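Local coordinates for protein MdcA (Pseudomonas aeruginosa, PDB 5VIT) that is the alpha subunit of malonate decarboxylase, probably acting as the acyl-carrier-protein transferase that loads malonate and releases acetate, at residues A[437-442]-A[448-453]. Sequence-based numbering, arbitrary orientation.
Sequences DALEVA and PLAPVM
Ala438 and Ala442, one turn apart on the helix, present their methyl groups to Ala450 and Pro451 of the chain that doubles back against them, and the contact is van der Waals packing of methyls and the proline ring, with carbonyl oxygens also taking part. The CB of Ala438 lies 3.9 Å from Pro451 CD, against CD and CG of the pyrrolidine ring, and also meets Ala450 CB. One turn further along the helix, Ala442 CB packs 3.9 Å from Ala450 CA and 4.1 Å from Pro451 CD, so that both methyls touch the proline CD; Leu449 O is a further neighbour of Ala442 CB. Leu439 closes one flank: with chi1 at -68°, CG lies opposite the Leu439 carbonyl carbon, and CD2 reaches back to Ala450 CB at a tight 3.4 Å, although the CB itself points away.

No hydrogen bond joins the two segments. The carbonyl O of Ala438 has Pro451 CD at 3.4 Å, but it is already the acceptor for Ala442 N within the helix. In 448-453, a weak bond of 2.8 Å runs from Val452 N to Ala450 O. The Pro451 carbonyl O, 3.6 Å from the CB of Ala438, is bonded to Ser369 OG, while Met453 pairs through its backbone with Ser368; both serines belong to strand 368-369.

The small alanine face brings helix and chain close, with the CA atoms of Leu439 and Ala450 5.0 Å apart. The arrangement is an inverse gamma turn centred on Pro451, in the loop that packs back on helix 437-445 before strand 461-464 of the mixed sheet.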
loop_
_atom_site.group_PDB
_atom_site.type_symbol
_atom_site.label_atom_id
_atom_site.label_comp_id
_atom_site.label_asym_id
_atom_site.label_seq_id
_atom_site.Cartn_x
_atom_site.Cartn_y
_atom_site.Cartn_z
ATOM N N ASP A 437 17.404 -7.251 -19.372
ATOM C CA ASP A 437 18.350 -8.059 -20.123
ATOM C C ASP A 437 17.893 -8.220 -21.574
ATOM O O ASP A 437 18.713 -8.309 -22.490
ATOM C CB ASP A 437 18.501 -9.445 -19.482
ATOM C CG ASP A 437 19.433 -9.450 -18.294
ATOM O OD1 ASP A 437 19.634 -8.377 -17.688
ATOM O OD2 ASP A 437 19.958 -10.542 -17.965
ATOM N N ALA A 438 16.573 -8.257 -21.766
ATOM C CA ALA A 438 15.976 -8.504 -23.083
ATOM C C ALA A 438 16.461 -7.550 -24.181
ATOM O O ALA A 438 16.456 -7.913 -25.361
ATOM C CB ALA A 438 14.461 -8.438 -22.978
ATOM N N LEU A 439 16.852 -6.333 -23.803
ATOM C CA LEU A 439 17.320 -5.349 -24.783
ATOM C C LEU A 439 18.603 -5.820 -25.469
ATOM O O LEU A 439 18.677 -5.850 -26.702
ATOM C CB LEU A 439 17.548 -3.986 -24.126
ATOM C CG LEU A 439 16.280 -3.285 -23.637
ATOM C CD1 LEU A 439 16.600 -1.860 -23.250
ATOM C CD2 LEU A 439 15.267 -3.293 -24.733
ATOM N N GLU A 440 19.592 -6.212 -24.662
ATOM C CA GLU A 440 20.856 -6.738 -25.179
ATOM C C GLU A 440 20.694 -8.084 -25.870
ATOM O O GLU A 440 21.371 -8.361 -26.848
ATOM C CB GLU A 440 21.886 -6.862 -24.063
ATOM C CG GLU A 440 22.956 -5.804 -24.136
ATOM C CD GLU A 440 23.636 -5.762 -25.502
ATOM O OE1 GLU A 440 24.162 -6.809 -25.952
ATOM O OE2 GLU A 440 23.628 -4.677 -26.125
ATOM N N VAL A 441 19.793 -8.919 -25.373
ATOM C CA VAL A 441 19.523 -10.174 -26.052
ATOM C C VAL A 441 19.023 -9.920 -27.482
ATOM O O VAL A 441 19.423 -10.607 -28.428
ATOM C CB VAL A 441 18.509 -11.009 -25.280
ATOM C CG1 VAL A 441 18.107 -12.237 -26.081
ATOM C CG2 VAL A 441 19.110 -11.419 -23.942
ATOM N N ALA A 442 18.177 -8.910 -27.647
ATOM C CA ALA A 442 17.657 -8.605 -28.969
ATOM C C ALA A 442 18.795 -8.167 -29.888
ATOM O O ALA A 442 18.888 -8.622 -31.042
ATOM C CB ALA A 442 16.575 -7.542 -28.901
ATOM N N PRO A 448 14.152 -7.790 -34.035
ATOM C CA PRO A 448 13.724 -6.411 -34.315
ATOM C C PRO A 448 13.203 -5.679 -33.055
ATOM O O PRO A 448 13.256 -4.450 -32.961
ATOM C CB PRO A 448 12.611 -6.589 -35.363
ATOM C CG PRO A 448 12.170 -8.026 -35.251
ATOM C CD PRO A 448 13.340 -8.798 -34.745
ATOM N N LEU A 449 12.719 -6.435 -32.080
ATOM C CA LEU A 449 12.334 -5.821 -30.817
ATOM C C LEU A 449 12.706 -6.700 -29.632
ATOM O O LEU A 449 12.893 -7.912 -29.761
ATOM C CB LEU A 449 10.831 -5.482 -30.806
ATOM C CG LEU A 449 9.705 -6.506 -30.726
ATOM C CD1 LEU A 449 8.363 -5.760 -30.668
ATOM C CD2 LEU A 449 9.715 -7.443 -31.924
ATOM N N ALA A 450 12.849 -6.059 -28.482
ATOM C CA ALA A 450 13.152 -6.754 -27.250
ATOM C C ALA A 450 12.041 -7.725 -26.939
ATOM O O ALA A 450 10.871 -7.341 -26.927
ATOM C CB ALA A 450 13.326 -5.775 -26.112
ATOM N N PRO A 451 12.408 -8.987 -26.678
ATOM C CA PRO A 451 11.434 -10.004 -26.283
ATOM C C PRO A 451 10.880 -9.689 -24.885
ATOM O O PRO A 451 11.419 -10.144 -23.875
ATOM C CB PRO A 451 12.254 -11.293 -26.295
ATOM C CG PRO A 451 13.673 -10.840 -26.025
ATOM C CD PRO A 451 13.794 -9.496 -26.670
ATOM N N VAL A 452 9.835 -8.869 -24.858
ATOM C CA VAL A 452 9.099 -8.516 -23.654
ATOM C C VAL A 452 7.926 -9.475 -23.460
ATOM O O VAL A 452 7.136 -9.699 -24.382
ATOM C CB VAL A 452 8.569 -7.064 -23.740
ATOM C CG1 VAL A 452 7.564 -6.775 -22.623
ATOM C CG2 VAL A 452 9.708 -6.081 -23.702
ATOM N N MET A 453 7.810 -10.031 -22.262
ATOM C CA MET A 453 6.715 -10.940 -21.948
ATOM C C MET A 453 5.392 -10.184 -21.801
ATOM O O MET A 453 4.396 -10.494 -22.451
ATOM C CB MET A 453 7.025 -11.718 -20.667
ATOM C CG MET A 453 5.962 -12.720 -20.280
ATOM S SD MET A 453 6.425 -13.661 -18.812
ATOM C CE MET A 453 6.139 -12.426 -17.526
#